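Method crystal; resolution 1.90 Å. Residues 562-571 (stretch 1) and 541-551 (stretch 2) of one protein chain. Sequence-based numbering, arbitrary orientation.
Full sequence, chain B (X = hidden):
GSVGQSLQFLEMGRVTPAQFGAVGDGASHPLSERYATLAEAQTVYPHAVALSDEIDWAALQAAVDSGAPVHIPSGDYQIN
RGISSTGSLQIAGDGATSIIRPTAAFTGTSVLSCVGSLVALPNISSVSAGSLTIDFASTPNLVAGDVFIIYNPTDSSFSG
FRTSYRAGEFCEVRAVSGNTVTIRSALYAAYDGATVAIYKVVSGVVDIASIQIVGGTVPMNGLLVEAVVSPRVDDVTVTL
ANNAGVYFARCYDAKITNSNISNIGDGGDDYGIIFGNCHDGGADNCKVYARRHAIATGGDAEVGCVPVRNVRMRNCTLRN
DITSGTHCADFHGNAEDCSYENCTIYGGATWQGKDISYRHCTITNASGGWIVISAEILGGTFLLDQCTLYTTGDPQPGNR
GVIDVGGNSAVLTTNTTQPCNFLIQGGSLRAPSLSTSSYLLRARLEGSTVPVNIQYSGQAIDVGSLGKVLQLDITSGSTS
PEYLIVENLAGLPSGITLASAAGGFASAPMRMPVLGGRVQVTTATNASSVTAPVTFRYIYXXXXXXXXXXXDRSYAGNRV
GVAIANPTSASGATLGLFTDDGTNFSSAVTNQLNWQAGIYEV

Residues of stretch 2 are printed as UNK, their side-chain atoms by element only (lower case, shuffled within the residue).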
ATOM      1  N   VAL B 562     -18.440 -17.583  47.833  1.00  9.16           N
ATOM      2  CA  VAL B 562     -18.822 -16.605  46.829  1.00  9.76           C
ATOM      3  C   VAL B 562     -17.604 -15.767  46.477  1.00  7.58           C
ATOM      4  O   VAL B 562     -17.037 -15.082  47.331  1.00  9.81           O
ATOM      5  CB  VAL B 562     -19.973 -15.692  47.374  1.00 13.85           C
ATOM      6  CG1 VAL B 562     -20.413 -14.673  46.325  1.00  9.55           C
ATOM      7  CG2 VAL B 562     -21.165 -16.550  47.828  1.00 11.54           C
ATOM      8  N   ALA B 563     -17.201 -15.835  45.212  1.00  8.59           N
ATOM      9  CA  ALA B 563     -16.053 -15.119  44.697  1.00  8.01           C
ATOM     10  C   ALA B 563     -16.428 -13.667  44.412  1.00 10.42           C
ATOM     11  O   ALA B 563     -17.387 -13.409  43.683  1.00 10.61           O
ATOM     12  CB  ALA B 563     -15.561 -15.795  43.386  1.00  7.37           C
ATOM     13  N   ILE B 564     -15.645 -12.739  44.967  1.00  8.82           N
ATOM     14  CA  ILE B 564     -15.843 -11.298  44.791  1.00  7.66           C
ATOM     15  C   ILE B 564     -14.488 -10.622  44.662  1.00  9.92           C
ATOM     16  O   ILE B 564     -13.454 -11.282  44.679  1.00  7.97           O
ATOM     17  CB  ILE B 564     -16.583 -10.673  45.991  1.00  7.40           C
ATOM     18  CG1 ILE B 564     -15.736 -10.831  47.266  1.00  7.55           C
ATOM     19  CG2 ILE B 564     -17.984 -11.329  46.173  1.00  7.85           C
ATOM     20  CD1 ILE B 564     -16.320 -10.111  48.532  1.00 11.25           C
ATOM     21  N   ALA B 565     -14.494  -9.305  44.500  1.00  8.62           N
ATOM     22  CA  ALA B 565     -13.267  -8.525  44.640  1.00 10.17           C
ATOM     23  C   ALA B 565     -13.590  -7.330  45.539  1.00 10.06           C
ATOM     24  O   ALA B 565     -14.528  -6.583  45.272  1.00 10.43           O
ATOM     25  CB  ALA B 565     -12.786  -8.039  43.298  1.00  7.04           C
ATOM     26  N   ASN B 566     -12.815  -7.137  46.587  1.00  9.13           N
ATOM     27  CA  ASN B 566     -13.067  -6.009  47.483  1.00 11.94           C
ATOM     28  C   ASN B 566     -11.807  -5.691  48.239  1.00  8.31           C
ATOM     29  O   ASN B 566     -11.384  -6.522  49.017  1.00  8.89           O
ATOM     30  CB  ASN B 566     -14.164  -6.353  48.513  1.00  8.75           C
ATOM     31  CG  ASN B 566     -14.531  -5.150  49.387  1.00 10.38           C
ATOM     32  OD1 ASN B 566     -14.290  -3.998  48.999  1.00  9.93           O
ATOM     33  ND2 ASN B 566     -15.140  -5.399  50.543  1.00  8.38           N
ATOM     34  N   PRO B 567     -11.197  -4.507  47.999  1.00  8.05           N
ATOM     35  CA  PRO B 567     -11.687  -3.503  47.029  1.00 10.34           C
ATOM     36  C   PRO B 567     -11.211  -3.749  45.591  1.00 13.61           C
ATOM     37  O   PRO B 567     -10.491  -4.739  45.350  1.00 11.41           O
ATOM     38  CB  PRO B 567     -11.032  -2.217  47.511  1.00 12.57           C
ATOM     39  CG  PRO B 567      -9.671  -2.706  48.059  1.00 14.69           C
ATOM     40  CD  PRO B 567     -10.022  -4.015  48.759  1.00 10.01           C
ATOM     41  N   THR B 568     -11.634  -2.865  44.675  1.00  8.71           N
ATOM     42  CA  THR B 568     -11.075  -2.754  43.340  1.00  9.74           C
ATOM     43  C   THR B 568     -10.649  -1.308  43.177  1.00 13.98           C
ATOM     44  O   THR B 568     -11.150  -0.412  43.870  1.00 11.05           O
ATOM     45  CB  THR B 568     -12.081  -3.123  42.194  1.00  9.23           C
ATOM     46  OG1 THR B 568     -13.191  -2.224  42.214  1.00 10.40           O
ATOM     47  CG2 THR B 568     -12.619  -4.571  42.336  1.00  9.20           C
ATOM     48  N   SER B 569      -9.712  -1.083  42.264  1.00  9.09           N
ATOM     49  CA  SER B 569      -9.268   0.268  41.965  1.00  9.66           C
ATOM     50  C   SER B 569      -8.707   0.227  40.569  1.00 10.51           C
ATOM     51  O   SER B 569      -8.728  -0.809  39.933  1.00  9.00           O
ATOM     52  CB  SER B 569      -8.168   0.702  42.932  1.00 10.21           C
ATOM     53  OG  SER B 569      -7.011  -0.072  42.703  1.00  9.93           O
ATOM     54  N   ALA B 570      -8.175   1.350  40.106  1.00 11.21           N
ATOM     55  CA  ALA B 570      -7.566   1.412  38.786  1.00 11.47           C
ATOM     56  C   ALA B 570      -6.319   0.541  38.672  1.00 10.45           C
ATOM     57  O   ALA B 570      -5.953   0.120  37.573  1.00  8.94           O
ATOM     58  CB  ALA B 570      -7.222   2.876  38.420  1.00 11.98           C
ATOM     59  N   SER B 571      -5.660   0.263  39.795  1.00  7.25           N
ATOM     60  CA  SER B 571      -4.387  -0.435  39.701  1.00  6.94           C
ATOM     61  C   SER B 571      -4.426  -1.885  40.158  1.00  8.55           C
ATOM     62  O   SER B 571      -3.459  -2.622  39.954  1.00  7.73           O
ATOM     63  CB  SER B 571      -3.324   0.316  40.507  1.00 12.22           C
ATOM     64  OG  SER B 571      -3.700   0.363  41.863  1.00 13.80           O
ATOM     65  N   UNK B 541      -7.510   3.808  33.465  1.00 10.80           N
ATOM     66  CA  UNK B 541      -7.851   5.206  33.774  1.00 11.26           C
ATOM     67  C   UNK B 541      -8.803   5.350  34.951  1.00 14.31           C
ATOM     68  O   UNK B 541      -8.852   6.418  35.548  1.00 16.01           O
ATOM     69  c   UNK B 541      -8.236   4.694  31.420  1.00 15.29           C
ATOM     70  c   UNK B 541      -7.982   3.384  32.136  1.00 11.84           C
ATOM     71  c   UNK B 541      -8.530   5.722  32.490  1.00 12.86           C
ATOM     72  N   UNK B 542      -9.548   4.296  35.280  1.00 12.80           N
ATOM     73  CA  UNK B 542     -10.468   4.303  36.421  1.00  9.92           C
ATOM     74  C   UNK B 542     -10.684   2.837  36.791  1.00  8.57           C
ATOM     75  O   UNK B 542     -10.179   1.968  36.092  1.00  7.89           O
ATOM     76  c   UNK B 542     -13.641   5.162  34.308  1.00 17.26           C
ATOM     77  n   UNK B 542     -15.674   5.231  32.884  1.00 15.95           N
ATOM     78  c   UNK B 542     -11.803   4.954  36.032  1.00 12.89           C
ATOM     79  c   UNK B 542     -14.467   4.424  33.274  1.00 17.69           C
ATOM     80  c   UNK B 542     -12.492   4.283  34.827  1.00 15.09           C
ATOM     81  N   UNK B 543     -11.406   2.554  37.876  1.00  7.12           N
ATOM     82  CA  UNK B 543     -11.639   1.155  38.265  1.00 10.61           C
ATOM     83  C   UNK B 543     -12.271   0.398  37.105  1.00 10.63           C
ATOM     84  O   UNK B 543     -13.249   0.836  36.515  1.00 11.51           O
ATOM     85  c   UNK B 543     -12.514   1.067  39.472  1.00 11.68           C
ATOM     86  N   UNK B 544     -11.657  -0.717  36.727  1.00 10.01           N
ATOM     87  CA  UNK B 544     -12.184  -1.458  35.588  1.00  7.21           C
ATOM     88  C   UNK B 544     -13.371  -2.338  35.987  1.00 10.10           C
ATOM     89  O   UNK B 544     -13.676  -2.492  37.184  1.00 10.40           O
ATOM     90  c   UNK B 544     -10.994  -2.325  35.181  1.00  7.14           C
ATOM     91  c   UNK B 544     -10.354  -1.231  37.194  1.00 10.79           C
ATOM     92  c   UNK B 544     -10.246  -2.558  36.508  1.00  7.69           C
ATOM     93  N   UNK B 545     -14.058  -2.865  34.981  1.00  7.04           N
ATOM     94  CA  UNK B 545     -15.115  -3.846  35.192  1.00  6.15           C
ATOM     95  C   UNK B 545     -14.464  -5.189  35.450  1.00  7.99           C
ATOM     96  O   UNK B 545     -13.738  -5.688  34.610  1.00  7.84           O
ATOM     97  c   UNK B 545     -17.223  -4.838  34.131  1.00  7.26           C
ATOM     98  c   UNK B 545     -16.022  -3.894  33.951  1.00 11.80           C
ATOM     99  o   UNK B 545     -16.521  -2.563  33.714  1.00 10.54           O
ATOM    100  N   UNK B 546     -14.704  -5.744  36.637  1.00  6.89           N
ATOM    101  CA  UNK B 546     -14.003  -6.944  37.110  1.00  8.96           C
ATOM    102  C   UNK B 546     -14.938  -8.156  37.237  1.00 10.23           C
ATOM    103  O   UNK B 546     -16.051  -8.030  37.775  1.00  9.85           O
ATOM    104  c   UNK B 546     -13.378  -6.646  38.511  1.00 10.03           C
ATOM    105  c   UNK B 546     -12.751  -7.907  39.131  1.00  9.09           C
ATOM    106  c   UNK B 546     -12.329  -5.507  38.381  1.00  8.11           C
ATOM    107  N   UNK B 547     -14.498  -9.318  36.751  1.00  8.05           N
ATOM    108  CA  UNK B 547     -15.187 -10.586  37.043  1.00  6.41           C
ATOM    109  C   UNK B 547     -14.306 -11.512  37.856  1.00  7.70           C
ATOM    110  O   UNK B 547     -13.086 -11.540  37.678  1.00  6.47           O
ATOM    111  c   UNK B 547     -16.345 -10.391  34.766  1.00  6.18           C
ATOM    112  n   UNK B 547     -18.227  -8.868  34.775  1.00  6.45           N
ATOM    113  c   UNK B 547     -15.598 -11.297  35.743  1.00  6.74           C
ATOM    114  c   UNK B 547     -17.713  -9.981  35.286  1.00  6.26           C
ATOM    115  o   UNK B 547     -18.313 -10.671  36.115  1.00  6.36           O
ATOM    116  N   UNK B 548     -14.914 -12.254  38.776  1.00  7.45           N
ATOM    117  CA  UNK B 548     -14.202 -13.292  39.493  1.00  6.71           C
ATOM    118  C   UNK B 548     -15.085 -14.544  39.564  1.00  6.75           C
ATOM    119  O   UNK B 548     -16.263 -14.458  39.912  1.00  8.98           O
ATOM    120  c   UNK B 548     -13.827 -12.852  40.939  1.00  7.26           C
ATOM    121  c   UNK B 548     -13.202 -11.448  40.966  1.00  6.83           C
ATOM    122  c   UNK B 548     -12.868 -13.877  41.575  1.00  7.71           C
ATOM    123  N   UNK B 549     -14.506 -15.694  39.251  1.00  6.74           N
ATOM    124  CA  UNK B 549     -15.202 -16.967  39.354  1.00  6.80           C
ATOM    125  C   UNK B 549     -14.302 -17.996  40.026  1.00  8.96           C
ATOM    126  O   UNK B 549     -13.096 -18.025  39.775  1.00 10.11           O
ATOM    127  c   UNK B 549     -15.633 -17.467  37.943  1.00  8.15           C
ATOM    128  c   UNK B 549     -16.217 -18.881  37.991  1.00  8.34           C
ATOM    129  o   UNK B 549     -16.603 -16.561  37.392  1.00 10.26           O
ATOM    130  N   UNK B 550     -14.877 -18.830  40.895  1.00  9.31           N
ATOM    131  CA  UNK B 550     -14.130 -19.928  41.516  1.00  9.97           C
ATOM    132  C   UNK B 550     -14.156 -21.157  40.613  1.00  9.54           C
ATOM    133  O   UNK B 550     -15.229 -21.552  40.114  1.00  7.17           O
ATOM    134  n   UNK B 550     -15.063 -23.659  46.547  1.00 12.93           N
ATOM    135  c   UNK B 550     -15.116 -23.418  45.084  1.00 12.99           C
ATOM    136  c   UNK B 550     -14.746 -20.300  42.877  1.00 12.22           C
ATOM    137  c   UNK B 550     -14.899 -21.959  44.776  1.00 15.90           C
ATOM    138  c   UNK B 550     -14.396 -21.728  43.356  1.00 16.45           C
ATOM    139  N   UNK B 551     -12.980 -21.747  40.388  1.00  7.97           N
ATOM    140  CA  UNK B 551     -12.878 -23.018  39.683  1.00  7.03           C
ATOM    141  C   UNK B 551     -12.033 -24.097  40.405  1.00  7.15           C
ATOM    142  O   UNK B 551     -11.305 -23.830  41.385  1.00  8.12           O
ATOM    143  o   UNK B 551     -10.918 -22.560  38.313  1.00  7.91           O
ATOM    144  c   UNK B 551     -13.073 -21.760  37.468  1.00  6.91           C
ATOM    145  c   UNK B 551     -12.316 -22.855  38.249  1.00  7.02           C
TER

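Position 541 carries three carbons that close a ring onto the backbone N; its CA-to-CB bond points away from stretch 1 and it makes no contact there. This is P541. At 542 four carbons run in a row to a terminal nitrogen, an unbranched chain in an almost fully extended form. Its CA-to-CB bond points away, while its carbonyl O lies 3.8 Å from A570 CA. This is K542, its amine hydrogen-bonded elsewhere in the structure.

Position 543 has a single side-chain carbon. The two backbones come close here: the CA atoms of A570 and 543 are 4.1 Å apart, the CA of 543 is 3.8 Å from S569 C, and its CB lies 4.3 Å from T568 OG1. The lone carbon identifies A543. Position 544 again has three carbons closing onto its own N, one of them 3.2 Å from S569 O. It is P544, and that carbon is CD; the ring closure leaves the backbone N without a hydrogen.

The strand begins at 545, where one carbon carries an oxygen and a carbon, pointing away and touching nothing on stretch 1: T545. At 546 a carbon bears two further carbons and no polar atom. It points toward stretch 1, with one branch carbon 4.2 Å from A565 CB and the other 4.1 Å from T568 CG2, so the residue is V546, these atoms being CG1 and CG2. Three carbons at 547, the third bearing an oxygen and a nitrogen, point away from stretch 1 and give Q547; its amide is hydrogen-bonded elsewhere in the structure.

Position 548 has three carbons, one carrying the other two, again facing stretch 1. One branch carbon packs 3.8 Å from A563 CB; the other sits 3.7 Å from I564 O and 4.2 Å from A565 CB. This is V548, with CG1 and CG2 in that order. At 549 one carbon carries an oxygen and a carbon; the side chain points away, although the backbone C of 549 is 4.2 Å from A563 CB. This is T549. Four carbons ending in nitrogen at 550 start toward stretch 1, the backbone N of 550 lying 4.0 Å from A563 CB, but their end leads away; they define K550. Position 551, one carbon with an oxygen and a carbon, is out of reach: T551.

No hydrogen bond joins the stretches. The strands run roughly antiparallel, at 151°, and meet largely through side chains, with some side-chain-to-backbone contacts: V546 and V548, alternate residues on one face, pack against A563 and A565, and the strand axes approach to 5.8 Å. Beyond the corner at N566 and P567, T568 still packs against V546 and A543, and the backbone of S569 and A570 lies close to K542 O, A543 CA and the P544 ring.

Stretch 2, residues 541-551: PKAPTVQVTKT
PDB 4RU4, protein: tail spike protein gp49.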